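Local coordinates for 4-hydroxyphenylpyruvate dioxygenase (PDB 5HMQ), which catalyses the metal-dependent dehydration of 3-dehydroshikimate to protocatechuate, a step of quinate and shikimate degradation, at residues P544-P549 / Y590-E595; L550-D555 / N574-R579; A447-A452 / N500-R505. All blocks are in the same frame, centred on the assembly; numbering follows the deposited sequence.

Interaction 1 of 3, residues P544-P549 / Y590-E595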
ATOM      1  N   PRO C 544      10.826  -0.655 -33.263  1.00 53.81           N
ATOM      2  CA  PRO C 544       9.443  -1.168 -33.357  1.00 51.02           C
ATOM      3  C   PRO C 544       8.395  -0.125 -32.983  1.00 52.89           C
ATOM      4  O   PRO C 544       7.707  -0.202 -31.955  1.00 56.56           O
ATOM      5  CB  PRO C 544       9.469  -2.353 -32.387  1.00 48.87           C
ATOM      6  CG  PRO C 544      10.453  -1.950 -31.358  1.00 53.23           C
ATOM      7  CD  PRO C 544      11.518  -1.152 -32.062  1.00 53.72           C
ATOM      8  N   LEU C 545       8.262   0.887 -33.838  1.00 53.72           N
ATOM      9  CA  LEU C 545       7.243   1.907 -33.644  1.00 52.31           C
ATOM     10  C   LEU C 545       5.851   1.322 -33.894  1.00 53.82           C
ATOM     11  O   LEU C 545       5.677   0.380 -34.674  1.00 55.38           O
ATOM     12  CB  LEU C 545       7.507   3.095 -34.568  1.00 51.70           C
ATOM     13  CG  LEU C 545       8.896   3.714 -34.438  1.00 52.12           C
ATOM     14  CD1 LEU C 545       9.214   4.511 -35.694  1.00 52.90           C
ATOM     15  CD2 LEU C 545       8.997   4.599 -33.201  1.00 50.71           C
ATOM     16  N   LEU C 546       4.851   1.912 -33.244  1.00 56.55           N
ATOM     17  CA  LEU C 546       3.503   1.360 -33.276  1.00 55.83           C
ATOM     18  C   LEU C 546       2.814   1.617 -34.610  1.00 58.36           C
ATOM     19  O   LEU C 546       3.050   2.631 -35.275  1.00 56.45           O
ATOM     20  CB  LEU C 546       2.658   1.957 -32.158  1.00 55.47           C
ATOM     21  CG  LEU C 546       3.218   1.842 -30.744  1.00 56.80           C
ATOM     22  CD1 LEU C 546       2.291   2.527 -29.761  1.00 54.55           C
ATOM     23  CD2 LEU C 546       3.403   0.379 -30.380  1.00 57.78           C
ATOM     24  N   GLU C 547       1.940   0.687 -34.986  1.00 63.96           N
ATOM     25  CA  GLU C 547       1.053   0.855 -36.130  1.00 63.54           C
ATOM     26  C   GLU C 547      -0.262   1.460 -35.663  1.00 65.02           C
ATOM     27  O   GLU C 547      -0.918   0.920 -34.767  1.00 67.04           O
ATOM     28  CB  GLU C 547       0.784  -0.483 -36.822  1.00 65.97           C
ATOM     29  CG  GLU C 547      -0.256  -0.400 -37.936  1.00 70.11           C
ATOM     30  CD  GLU C 547      -0.425  -1.709 -38.681  1.00 71.74           C
ATOM     31  OE1 GLU C 547       0.571  -2.448 -38.822  1.00 70.87           O
ATOM     32  OE2 GLU C 547      -1.561  -2.007 -39.107  1.00 73.26           O
ATOM     33  N   ILE C 548      -0.644   2.570 -36.273  1.00 66.39           N
ATOM     34  CA  ILE C 548      -1.836   3.319 -35.887  1.00 67.49           C
ATOM     35  C   ILE C 548      -2.948   2.978 -36.872  1.00 71.33           C
ATOM     36  O   ILE C 548      -2.721   3.054 -38.088  1.00 73.33           O
ATOM     37  CB  ILE C 548      -1.566   4.834 -35.863  1.00 64.35           C
ATOM     38  CG1 ILE C 548      -0.370   5.144 -34.961  1.00 63.27           C
ATOM     39  CG2 ILE C 548      -2.795   5.584 -35.386  1.00 63.38           C
ATOM     40  CD1 ILE C 548      -0.516   4.619 -33.549  1.00 65.17           C
ATOM     41  N   PRO C 549      -4.137   2.602 -36.405  1.00 71.99           N
ATOM     42  CA  PRO C 549      -5.186   2.162 -37.330  1.00 71.45           C
ATOM     43  C   PRO C 549      -5.692   3.304 -38.199  1.00 71.49           C
ATOM     44  O   PRO C 549      -5.548   4.486 -37.877  1.00 69.78           O
ATOM     45  CB  PRO C 549      -6.291   1.641 -36.401  1.00 71.43           C
ATOM     46  CG  PRO C 549      -5.617   1.405 -35.083  1.00 69.65           C
ATOM     47  CD  PRO C 549      -4.532   2.429 -34.998  1.00 71.38           C
ATOM     48  N   TYR C 590       5.298   6.476 -30.698  1.00 47.65           N
ATOM     49  CA  TYR C 590       5.720   5.619 -29.601  1.00 49.24           C
ATOM     50  C   TYR C 590       6.332   4.332 -30.134  1.00 50.13           C
ATOM     51  O   TYR C 590       5.936   3.825 -31.188  1.00 50.57           O
ATOM     52  CB  TYR C 590       4.544   5.277 -28.677  1.00 50.64           C
ATOM     53  CG  TYR C 590       3.907   6.471 -28.004  1.00 50.46           C
ATOM     54  CD1 TYR C 590       4.494   7.055 -26.891  1.00 51.21           C
ATOM     55  CD2 TYR C 590       2.713   7.005 -28.471  1.00 48.51           C
ATOM     56  CE1 TYR C 590       3.916   8.138 -26.263  1.00 50.39           C
ATOM     57  CE2 TYR C 590       2.128   8.095 -27.847  1.00 51.44           C
ATOM     58  CZ  TYR C 590       2.737   8.656 -26.744  1.00 50.17           C
ATOM     59  OH  TYR C 590       2.166   9.738 -26.114  1.00 52.93           O
ATOM     60  N   THR C 591       7.303   3.808 -29.393  1.00 53.21           N
ATOM     61  CA  THR C 591       7.814   2.469 -29.636  1.00 51.03           C
ATOM     62  C   THR C 591       7.046   1.459 -28.789  1.00 51.25           C
ATOM     63  O   THR C 591       6.329   1.811 -27.851  1.00 52.61           O
ATOM     64  CB  THR C 591       9.307   2.383 -29.314  1.00 51.57           C
ATOM     65  OG1 THR C 591       9.488   2.319 -27.893  1.00 53.09           O
ATOM     66  CG2 THR C 591      10.043   3.595 -29.852  1.00 52.34           C
ATOM     67  N   GLU C 592       7.210   0.184 -29.124  1.00 52.38           N
ATOM     68  CA  GLU C 592       6.738  -0.867 -28.245  1.00 52.75           C
ATOM     69  C   GLU C 592       7.564  -0.854 -26.961  1.00 55.16           C
ATOM     70  O   GLU C 592       8.672  -0.314 -26.933  1.00 57.41           O
ATOM     71  CB  GLU C 592       6.844  -2.229 -28.927  1.00 49.97           C
ATOM     72  CG  GLU C 592       5.920  -2.407 -30.117  1.00 53.16           C
ATOM     73  CD  GLU C 592       6.103  -3.752 -30.794  1.00 57.59           C
ATOM     74  OE1 GLU C 592       7.214  -4.317 -30.706  1.00 59.99           O
ATOM     75  OE2 GLU C 592       5.138  -4.242 -31.419  1.00 60.56           O
ATOM     76  N   PRO C 593       7.038  -1.425 -25.878  1.00 54.78           N
ATOM     77  CA  PRO C 593       7.823  -1.490 -24.640  1.00 53.36           C
ATOM     78  C   PRO C 593       9.080  -2.325 -24.830  1.00 52.10           C
ATOM     79  O   PRO C 593       9.062  -3.366 -25.491  1.00 52.47           O
ATOM     80  CB  PRO C 593       6.858  -2.140 -23.641  1.00 52.62           C
ATOM     81  CG  PRO C 593       5.502  -1.865 -24.190  1.00 51.13           C
ATOM     82  CD  PRO C 593       5.657  -1.896 -25.678  1.00 54.20           C
ATOM     83  N   PHE C 594      10.181  -1.853 -24.250  1.00 50.05           N
ATOM     84  CA  PHE C 594      11.419  -2.624 -24.229  1.00 51.92           C
ATOM     85  C   PHE C 594      11.283  -3.731 -23.192  1.00 54.53           C
ATOM     86  O   PHE C 594      11.352  -3.473 -21.985  1.00 52.83           O
ATOM     87  CB  PHE C 594      12.617  -1.729 -23.921  1.00 52.61           C
ATOM     88  CG  PHE C 594      13.898  -2.489 -23.701  1.00 53.46           C
ATOM     89  CD1 PHE C 594      14.643  -2.946 -24.777  1.00 54.53           C
ATOM     90  CD2 PHE C 594      14.358  -2.743 -22.418  1.00 50.28           C
ATOM     91  CE1 PHE C 594      15.819  -3.645 -24.575  1.00 54.26           C
ATOM     92  CE2 PHE C 594      15.533  -3.440 -22.211  1.00 50.51           C
ATOM     93  CZ  PHE C 594      16.264  -3.892 -23.291  1.00 52.88           C
ATOM     94  N   GLU C 595      11.100  -4.962 -23.668  1.00 57.96           N
ATOM     95  CA  GLU C 595      10.978  -6.147 -22.822  1.00 55.00           C
ATOM     96  C   GLU C 595       9.987  -5.926 -21.680  1.00 55.32           C
ATOM     97  O   GLU C 595      10.285  -6.154 -20.505  1.00 56.05           O
ATOM     98  CB  GLU C 595      12.349  -6.578 -22.300  1.00 55.57           C
ATOM     99  CG  GLU C 595      13.307  -6.948 -23.420  1.00 56.37           C
ATOM    100  CD  GLU C 595      14.585  -7.579 -22.923  1.00 58.92           C
ATOM    101  OE1 GLU C 595      14.658  -7.925 -21.724  1.00 60.50           O
ATOM    102  OE2 GLU C 595      15.522  -7.728 -23.734  1.00 60.10           O
TER
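In the C-terminal vicinal-oxygen-chelate (VOC) half of the protein, the loop 544-549 crosses the end of strand 585-590 and the loop beyond it, joined by a single beta bridge between Leu545 and Thr591. Leu546 reaches over the other backbone with both methyls. Its CG is anti to the carbonyl carbon (chi1 -54°), which sets CD1 against Tyr590 CB at 3.7 Å and CD2 against Glu592 CG at 3.8 Å, each pair crossing obliquely, so the leucine straddles the two residues that flank Thr591. Leu545 starts out away from the partner segment, yet its CD2 turns back to meet Thr591 CG2 at 3.6 Å, methyl to methyl. Glu592, extended beyond CG, crosses Pro544 obliquely, its OE1 lying 3.4 Å from Pro544 CB on the proline ring. The tyrosine contributes only its CB and backbone here: its ring leads away towards the magnesium site, where its side chain touches the metal ligand Glu601. Helix 617-625 packs on Leu546, and Trp316 of helix 307-319 lies against Pro544 and Thr591. Thr591 OG1 takes the crowded position between backbone N and carbonyl carbon and donates to the carbonyl of Glu592, while also pairing with Phe600 N. Two main-chain bonds carry the bridge. Leu546 N meets Tyr590 O at 3.0 Å, nearly along the C=O axis, and Glu592 N reaches Pro544 O at 2.9 Å from above the carbonyl plane.

Interaction 2 of 3, residues L550-D555 / N574-R579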
ATOM      1  N   LEU C 550      -6.293   2.920 -39.328  1.00 72.43           N
ATOM      2  CA  LEU C 550      -6.759   3.902 -40.301  1.00 70.81           C
ATOM      3  C   LEU C 550      -7.854   4.786 -39.719  1.00 69.99           C
ATOM      4  O   LEU C 550      -7.895   5.994 -39.989  1.00 67.86           O
ATOM      5  CB  LEU C 550      -7.253   3.183 -41.559  1.00 71.85           C
ATOM      6  CG  LEU C 550      -7.121   3.846 -42.936  1.00 71.32           C
ATOM      7  CD1 LEU C 550      -7.496   2.854 -44.026  1.00 69.08           C
ATOM      8  CD2 LEU C 550      -7.967   5.104 -43.056  1.00 72.51           C
ATOM      9  N   ASN C 551      -8.744   4.207 -38.908  1.00 71.97           N
ATOM     10  CA  ASN C 551      -9.862   4.968 -38.357  1.00 72.77           C
ATOM     11  C   ASN C 551      -9.405   6.148 -37.507  1.00 73.79           C
ATOM     12  O   ASN C 551     -10.158   7.117 -37.358  1.00 72.25           O
ATOM     13  CB  ASN C 551     -10.777   4.046 -37.542  1.00 72.20           C
ATOM     14  CG  ASN C 551     -10.029   3.259 -36.476  1.00 74.19           C
ATOM     15  OD1 ASN C 551      -9.139   3.783 -35.804  1.00 74.27           O
ATOM     16  ND2 ASN C 551     -10.390   1.991 -36.321  1.00 75.40           N
ATOM     17  N   TYR C 552      -8.194   6.086 -36.945  1.00 69.82           N
ATOM     18  CA  TYR C 552      -7.657   7.232 -36.218  1.00 70.92           C
ATOM     19  C   TYR C 552      -7.466   8.424 -37.146  1.00 71.73           C
ATOM     20  O   TYR C 552      -7.788   9.563 -36.784  1.00 72.61           O
ATOM     21  CB  TYR C 552      -6.336   6.853 -35.548  1.00 70.67           C
ATOM     22  CG  TYR C 552      -5.603   8.017 -34.920  1.00 69.16           C
ATOM     23  CD1 TYR C 552      -6.009   8.537 -33.697  1.00 68.15           C
ATOM     24  CD2 TYR C 552      -4.511   8.603 -35.549  1.00 69.94           C
ATOM     25  CE1 TYR C 552      -5.344   9.600 -33.115  1.00 66.84           C
ATOM     26  CE2 TYR C 552      -3.840   9.665 -34.974  1.00 69.42           C
ATOM     27  CZ  TYR C 552      -4.262  10.160 -33.757  1.00 66.92           C
ATOM     28  OH  TYR C 552      -3.600  11.219 -33.181  1.00 65.75           O
ATOM     29  N   TYR C 553      -6.939   8.185 -38.348  1.00 70.85           N
ATOM     30  CA  TYR C 553      -6.694   9.274 -39.285  1.00 71.80           C
ATOM     31  C   TYR C 553      -7.964   9.697 -40.010  1.00 70.25           C
ATOM     32  O   TYR C 553      -8.080  10.857 -40.419  1.00 68.45           O
ATOM     33  CB  TYR C 553      -5.599   8.870 -40.271  1.00 71.74           C
ATOM     34  CG  TYR C 553      -4.309   8.533 -39.565  1.00 70.33           C
ATOM     35  CD1 TYR C 553      -3.461   9.536 -39.113  1.00 69.94           C
ATOM     36  CD2 TYR C 553      -3.948   7.213 -39.329  1.00 67.87           C
ATOM     37  CE1 TYR C 553      -2.287   9.236 -38.454  1.00 69.95           C
ATOM     38  CE2 TYR C 553      -2.775   6.902 -38.672  1.00 69.04           C
ATOM     39  CZ  TYR C 553      -1.949   7.918 -38.237  1.00 71.20           C
ATOM     40  OH  TYR C 553      -0.780   7.615 -37.580  1.00 71.74           O
ATOM     41  N   ASP C 554      -8.917   8.778 -40.188  1.00 73.01           N
ATOM     42  CA  ASP C 554     -10.245   9.181 -40.641  1.00 73.95           C
ATOM     43  C   ASP C 554     -10.888  10.126 -39.639  1.00 74.63           C
ATOM     44  O   ASP C 554     -11.583  11.074 -40.022  1.00 74.21           O
ATOM     45  CB  ASP C 554     -11.128   7.954 -40.854  1.00 75.51           C
ATOM     46  CG  ASP C 554     -10.726   7.141 -42.063  1.00 76.78           C
ATOM     47  OD1 ASP C 554     -10.164   7.722 -43.013  1.00 76.86           O
ATOM     48  OD2 ASP C 554     -10.978   5.917 -42.063  1.00 77.87           O
ATOM     49  N   ASP C 555     -10.654   9.887 -38.346  1.00 77.25           N
ATOM     50  CA  ASP C 555     -11.193  10.765 -37.314  1.00 77.08           C
ATOM     51  C   ASP C 555     -10.534  12.138 -37.357  1.00 78.27           C
ATOM     52  O   ASP C 555     -11.201  13.160 -37.159  1.00 79.28           O
ATOM     53  CB  ASP C 555     -11.016  10.126 -35.939  1.00 76.06           C
ATOM     54  CG  ASP C 555     -11.675  10.925 -34.835  1.00 77.91           C
ATOM     55  OD1 ASP C 555     -11.052  11.886 -34.337  1.00 77.46           O
ATOM     56  OD2 ASP C 555     -12.819  10.591 -34.466  1.00 80.82           O
ATOM     57  N   ASN C 574       2.607   6.718 -39.389  1.00 61.27           N
ATOM     58  CA  ASN C 574       2.060   6.315 -38.092  1.00 59.53           C
ATOM     59  C   ASN C 574       2.315   7.378 -37.026  1.00 60.12           C
ATOM     60  O   ASN C 574       2.626   7.071 -35.872  1.00 63.67           O
ATOM     61  CB  ASN C 574       2.618   4.958 -37.659  1.00 57.75           C
ATOM     62  CG  ASN C 574       2.155   3.824 -38.555  1.00 59.55           C
ATOM     63  OD1 ASN C 574       0.965   3.522 -38.628  1.00 61.46           O
ATOM     64  ND2 ASN C 574       3.099   3.189 -39.239  1.00 59.28           N
ATOM     65  N   VAL C 575       2.180   8.641 -37.414  1.00 57.18           N
ATOM     66  CA  VAL C 575       2.394   9.759 -36.502  1.00 56.35           C
ATOM     67  C   VAL C 575       1.074  10.108 -35.829  1.00 58.85           C
ATOM     68  O   VAL C 575       0.031  10.194 -36.489  1.00 58.53           O
ATOM     69  CB  VAL C 575       2.975  10.972 -37.246  1.00 56.55           C
ATOM     70  CG1 VAL C 575       3.122  12.158 -36.302  1.00 56.98           C
ATOM     71  CG2 VAL C 575       4.316  10.620 -37.865  1.00 55.33           C
ATOM     72  N   LEU C 576       1.123  10.316 -34.517  1.00 57.40           N
ATOM     73  CA  LEU C 576      -0.021  10.748 -33.728  1.00 58.02           C
ATOM     74  C   LEU C 576       0.006  12.265 -33.574  1.00 54.79           C
ATOM     75  O   LEU C 576       1.067  12.892 -33.622  1.00 56.84           O
ATOM     76  CB  LEU C 576      -0.011  10.064 -32.360  1.00 57.01           C
ATOM     77  CG  LEU C 576      -0.123   8.540 -32.433  1.00 54.94           C
ATOM     78  CD1 LEU C 576       0.354   7.900 -31.148  1.00 55.91           C
ATOM     79  CD2 LEU C 576      -1.554   8.128 -32.716  1.00 56.45           C
ATOM     80  N   TYR C 577      -1.174  12.851 -33.384  1.00 53.82           N
ATOM     81  CA  TYR C 577      -1.340  14.289 -33.529  1.00 56.69           C
ATOM     82  C   TYR C 577      -2.186  14.854 -32.398  1.00 57.62           C
ATOM     83  O   TYR C 577      -3.087  14.192 -31.877  1.00 60.66           O
ATOM     84  CB  TYR C 577      -1.978  14.628 -34.885  1.00 57.46           C
ATOM     85  CG  TYR C 577      -2.262  16.097 -35.098  1.00 57.40           C
ATOM     86  CD1 TYR C 577      -1.249  16.974 -35.462  1.00 58.64           C
ATOM     87  CD2 TYR C 577      -3.546  16.603 -34.950  1.00 59.93           C
ATOM     88  CE1 TYR C 577      -1.508  18.318 -35.661  1.00 58.84           C
ATOM     89  CE2 TYR C 577      -3.815  17.943 -35.149  1.00 60.36           C
ATOM     90  CZ  TYR C 577      -2.792  18.796 -35.504  1.00 61.45           C
ATOM     91  OH  TYR C 577      -3.057  20.133 -35.703  1.00 63.49           O
ATOM     92  N   ASP C 578      -1.874  16.094 -32.021  1.00 57.51           N
ATOM     93  CA  ASP C 578      -2.671  16.870 -31.083  1.00 58.82           C
ATOM     94  C   ASP C 578      -2.470  18.348 -31.382  1.00 58.75           C
ATOM     95  O   ASP C 578      -1.423  18.753 -31.895  1.00 59.10           O
ATOM     96  CB  ASP C 578      -2.298  16.565 -29.627  1.00 60.75           C
ATOM     97  CG  ASP C 578      -3.295  17.142 -28.639  1.00 63.16           C
ATOM     98  OD1 ASP C 578      -4.511  17.106 -28.925  1.00 63.28           O
ATOM     99  OD2 ASP C 578      -2.862  17.641 -27.579  1.00 63.27           O
ATOM    100  N   ARG C 579      -3.486  19.151 -31.064  1.00 60.94           N
ATOM    101  CA  ARG C 579      -3.452  20.590 -31.299  1.00 61.88           C
ATOM    102  C   ARG C 579      -4.050  21.296 -30.092  1.00 60.92           C
ATOM    103  O   ARG C 579      -5.118  20.902 -29.617  1.00 62.69           O
ATOM    104  CB  ARG C 579      -4.255  20.973 -32.546  1.00 62.31           C
ATOM    105  CG  ARG C 579      -4.317  22.472 -32.797  1.00 68.04           C
ATOM    106  CD  ARG C 579      -5.264  22.796 -33.938  1.00 69.92           C
ATOM    107  NE  ARG C 579      -4.966  22.096 -35.183  1.00 70.90           N
ATOM    108  CZ  ARG C 579      -5.682  22.244 -36.292  1.00 69.69           C
ATOM    109  NH1 ARG C 579      -6.724  23.066 -36.297  1.00 71.13           N
ATOM    110  NH2 ARG C 579      -5.361  21.580 -37.393  1.00 67.29           N
TER
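Helix 550-559 packs beside strand 576-579, an outermost strand of the mixed sheet in the second VOC module of the C-terminal domain, and two consecutive tyrosines near its N-terminal end make the contact. The tight part is a cluster of flat and branched groups. Tyr552, its CG anti to the backbone N (chi1 172°), points at the strand, and Leu576 CD2 sits over one face of its ring, 3.9 Å from the centroid and displaced towards the rim, closest to CZ; this is a CH-pi contact with the two side chains crossing at about a right angle. Tyr553 takes the other common rotamer, CG anti to the carbonyl carbon, and swings its ring round so that Tyr552 CD2 lies over the centre of one of its faces. The two rings are thus turned against each other, edge to face. Ile548 and helix 564-572 pack against Tyr553, while Val619 of helix 617-625 covers both Tyr552 and Leu576.

The loose side is formed by exposed helix residues on either side of the tyrosines in sequence, Leu550 and Asn551 before and Asp554 and Asp555 after, with Arg579 on the strand. Tyr577 turns its ring away from the helix, and its hydroxyl receives Arg579 NE in the guanidinium plane and also pairs with Glu585. Both phenol oxygens bond to backbone, Tyr552 at the strand and Tyr553 at the residue just before it. Tyr552 OH accepts the amide of Tyr577 at 2.9 Å in a nearly straight bond (164°) and is also hydrogen-bonded to Asn616 OD1. Tyr553 OH donates to Val575 O at 2.9 Å, approaching well above the carbonyl plane, while that oxygen lies at the edge of the tyrosine ring, 3.2 Å from Tyr553 CE1.

Interaction 3 of 3, residues A447-A452 / N500-R505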
ATOM      1  N   ALA C 447       8.225   9.822 -17.801  1.00 47.10           N
ATOM      2  CA  ALA C 447       7.093   9.414 -16.983  1.00 47.59           C
ATOM      3  C   ALA C 447       7.481   8.267 -16.061  1.00 48.07           C
ATOM      4  O   ALA C 447       8.248   7.379 -16.445  1.00 48.76           O
ATOM      5  CB  ALA C 447       5.907   8.997 -17.855  1.00 46.86           C
ATOM      6  N   LEU C 448       6.948   8.295 -14.842  1.00 45.80           N
ATOM      7  CA  LEU C 448       7.128   7.213 -13.889  1.00 45.65           C
ATOM      8  C   LEU C 448       5.798   6.510 -13.654  1.00 45.33           C
ATOM      9  O   LEU C 448       4.745   7.154 -13.602  1.00 47.85           O
ATOM     10  CB  LEU C 448       7.676   7.737 -12.558  1.00 44.89           C
ATOM     11  CG  LEU C 448       8.944   8.586 -12.579  1.00 44.20           C
ATOM     12  CD1 LEU C 448       9.364   8.937 -11.147  1.00 46.96           C
ATOM     13  CD2 LEU C 448      10.077   7.918 -13.366  1.00 47.74           C
ATOM     14  N   ALA C 449       5.851   5.191 -13.516  1.00 45.61           N
ATOM     15  CA  ALA C 449       4.711   4.400 -13.076  1.00 45.78           C
ATOM     16  C   ALA C 449       4.951   4.019 -11.624  1.00 46.68           C
ATOM     17  O   ALA C 449       5.915   3.311 -11.321  1.00 44.56           O
ATOM     18  CB  ALA C 449       4.522   3.161 -13.951  1.00 43.64           C
ATOM     19  N   LEU C 450       4.091   4.501 -10.730  1.00 46.30           N
ATOM     20  CA  LEU C 450       4.310   4.331  -9.302  1.00 45.12           C
ATOM     21  C   LEU C 450       3.127   3.630  -8.648  1.00 45.79           C
ATOM     22  O   LEU C 450       1.998   3.723  -9.140  1.00 47.23           O
ATOM     23  CB  LEU C 450       4.531   5.688  -8.616  1.00 48.33           C
ATOM     24  CG  LEU C 450       5.730   6.513  -9.087  1.00 47.99           C
ATOM     25  CD1 LEU C 450       5.702   7.905  -8.471  1.00 46.06           C
ATOM     26  CD2 LEU C 450       7.032   5.804  -8.755  1.00 47.94           C
ATOM     27  N   PRO C 451       3.352   2.912  -7.545  1.00 51.98           N
ATOM     28  CA  PRO C 451       2.222   2.339  -6.804  1.00 50.44           C
ATOM     29  C   PRO C 451       1.312   3.440  -6.284  1.00 48.40           C
ATOM     30  O   PRO C 451       1.769   4.515  -5.892  1.00 50.56           O
ATOM     31  CB  PRO C 451       2.894   1.573  -5.658  1.00 48.16           C
ATOM     32  CG  PRO C 451       4.298   1.354  -6.106  1.00 49.28           C
ATOM     33  CD  PRO C 451       4.647   2.547  -6.946  1.00 49.97           C
ATOM     34  N   ALA C 452       0.007   3.163  -6.303  1.00 48.80           N
ATOM     35  CA  ALA C 452      -0.978   4.162  -5.897  1.00 52.67           C
ATOM     36  C   ALA C 452      -0.723   4.666  -4.481  1.00 53.32           C
ATOM     37  O   ALA C 452      -0.926   5.849  -4.190  1.00 53.10           O
ATOM     38  CB  ALA C 452      -2.388   3.582  -6.014  1.00 52.74           C
ATOM     39  N   ASN C 500       2.300   8.064 -13.451  1.00 46.00           N
ATOM     40  CA  ASN C 500       1.206   7.132 -13.665  1.00 47.09           C
ATOM     41  C   ASN C 500       1.139   6.139 -12.513  1.00 48.86           C
ATOM     42  O   ASN C 500       2.061   6.017 -11.701  1.00 46.01           O
ATOM     43  CB  ASN C 500       1.370   6.391 -14.998  1.00 48.36           C
ATOM     44  CG  ASN C 500       1.393   7.325 -16.192  1.00 50.97           C
ATOM     45  OD1 ASN C 500       0.356   7.605 -16.797  1.00 56.07           O
ATOM     46  ND2 ASN C 500       2.576   7.813 -16.540  1.00 49.72           N
ATOM     47  N   ILE C 501       0.020   5.427 -12.447  1.00 50.89           N
ATOM     48  CA  ILE C 501      -0.241   4.454 -11.395  1.00 50.62           C
ATOM     49  C   ILE C 501       0.082   3.065 -11.927  1.00 50.64           C
ATOM     50  O   ILE C 501      -0.483   2.629 -12.937  1.00 49.84           O
ATOM     51  CB  ILE C 501      -1.693   4.538 -10.901  1.00 49.47           C
ATOM     52  CG1 ILE C 501      -1.962   5.918 -10.300  1.00 47.91           C
ATOM     53  CG2 ILE C 501      -1.973   3.439  -9.887  1.00 49.94           C
ATOM     54  CD1 ILE C 501      -3.391   6.126  -9.850  1.00 48.65           C
ATOM     55  N   SER C 502       1.006   2.380 -11.259  1.00 51.69           N
ATOM     56  CA  SER C 502       1.331   1.007 -11.611  1.00 50.47           C
ATOM     57  C   SER C 502       0.213   0.062 -11.198  1.00 52.26           C
ATOM     58  O   SER C 502      -0.628   0.372 -10.349  1.00 54.15           O
ATOM     59  CB  SER C 502       2.627   0.562 -10.930  1.00 49.58           C
ATOM     60  OG  SER C 502       3.727   1.343 -11.346  1.00 56.10           O
ATOM     61  N   GLU C 503       0.211  -1.110 -11.824  1.00 57.20           N
ATOM     62  CA  GLU C 503      -0.750  -2.148 -11.492  1.00 59.37           C
ATOM     63  C   GLU C 503      -0.283  -2.865 -10.232  1.00 59.62           C
ATOM     64  O   GLU C 503       0.915  -3.080 -10.037  1.00 60.95           O
ATOM     65  CB  GLU C 503      -0.887  -3.133 -12.654  1.00 61.19           C
ATOM     66  CG  GLU C 503      -2.103  -4.033 -12.573  1.00 65.32           C
ATOM     67  CD  GLU C 503      -3.399  -3.248 -12.578  1.00 69.63           C
ATOM     68  OE1 GLU C 503      -3.918  -2.952 -11.480  1.00 70.69           O
ATOM     69  OE2 GLU C 503      -3.890  -2.914 -13.679  1.00 71.32           O
ATOM     70  N   ASN C 504      -1.226  -3.214  -9.362  1.00 61.74           N
ATOM     71  CA  ASN C 504      -0.866  -3.933  -8.151  1.00 62.43           C
ATOM     72  C   ASN C 504      -0.430  -5.348  -8.511  1.00 59.34           C
ATOM     73  O   ASN C 504      -0.674  -5.838  -9.616  1.00 60.79           O
ATOM     74  CB  ASN C 504      -2.028  -3.996  -7.154  1.00 63.19           C
ATOM     75  CG  ASN C 504      -3.147  -4.945  -7.579  1.00 69.99           C
ATOM     76  OD1 ASN C 504      -2.882  -6.045  -8.030  1.00 73.99           O
ATOM     77  ND2 ASN C 504      -4.395  -4.534  -7.396  1.00 69.87           N
ATOM     78  N   ARG C 505       0.289  -5.990  -7.593  1.00 61.83           N
ATOM     79  CA  ARG C 505       0.631  -7.389  -7.831  1.00 58.28           C
ATOM     80  C   ARG C 505      -0.605  -8.286  -7.738  1.00 58.25           C
ATOM     81  O   ARG C 505      -0.733  -9.250  -8.499  1.00 58.03           O
ATOM     82  CB  ARG C 505       1.722  -7.845  -6.864  1.00 57.25           C
ATOM     83  CG  ARG C 505       1.461  -7.572  -5.399  1.00 62.32           C
ATOM     84  CD  ARG C 505       2.639  -8.056  -4.566  1.00 64.63           C
ATOM     85  NE  ARG C 505       2.258  -8.350  -3.188  1.00 68.15           N
ATOM     86  CZ  ARG C 505       2.952  -9.138  -2.372  1.00 70.13           C
ATOM     87  NH1 ARG C 505       4.065  -9.722  -2.796  1.00 68.40           N
ATOM     88  NH2 ARG C 505       2.529  -9.351  -1.132  1.00 72.29           N
TER
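Ser502 lays its hydroxyl over the backbone of Ala449, with OG 3.3 Å from Ala449 CB and 2.9 Å from Ala449 O. Its chi1 of -62° puts OG anti to the carbonyl carbon and beside its own N, and the hydroxyl is hydrogen-bonded to Ser519 OG. Asn500 and Ala449 stand on one face of the sheet; there Asn500 turns its amide back along the partner strand, ND2 coming 3.8 Å from Ala447 CB, and His522 packs on the same asparagine. Leu450 and Ile501 occupy the opposite face, where Leu450 meets Leu455 and Trp458 of helix 455-465. Further along, Ile501 CG2, anti to the backbone N, touches Ala452 CB at 3.9 Å. The two strands, 440-450 and 496-501, are parallel neighbours in the mixed sheet of the second VOC module, within the glyoxalase-superfamily fold. Strand 440-450 also carries the magnesium ligand His445, and its Ala447 lies against His523, another ligand of that ion. At the loop end the contact meets the second subunit of the homodimer: Phe247 of that chain packs on Leu450 and Pro451, and Arg505 forms a salt bridge with Asp456 of the other subunit. Three main-chain bonds ladder across the pair. Asn500 N points straight at Leu448 O at 2.6 Å, nearly along the C=O axis; Leu450 N then meets Asn500 O at 2.7 Å, and Ser502 N reaches Leu450 O at 2.7 Å from well above the carbonyl plane.

How the interactions relate
All three contacts belong to the second VOC module, and each mixes buried with partly exposed residues. Interactions 2 and 3 reach the same mixed sheet, the former at an outermost strand and the latter well inside it, about 28 Å apart between centres. Interaction 3 is strand pairing, carried by the main chain, and its loop ends meet the second subunit; interaction 2 joins helix to strand through tyrosine rings and hydroxyls; interaction 1 joins a loop to the end of strand 585-590 and the loop after it. Interaction 2 is nested within the chain loop closed by interaction 1, and they touch: Ile548 N lies 3.0 Å from Asn574 OD1, a probable hydrogen bond. Interactions 1 and 3 each approach the magnesium site, through Tyr590 and Ala447.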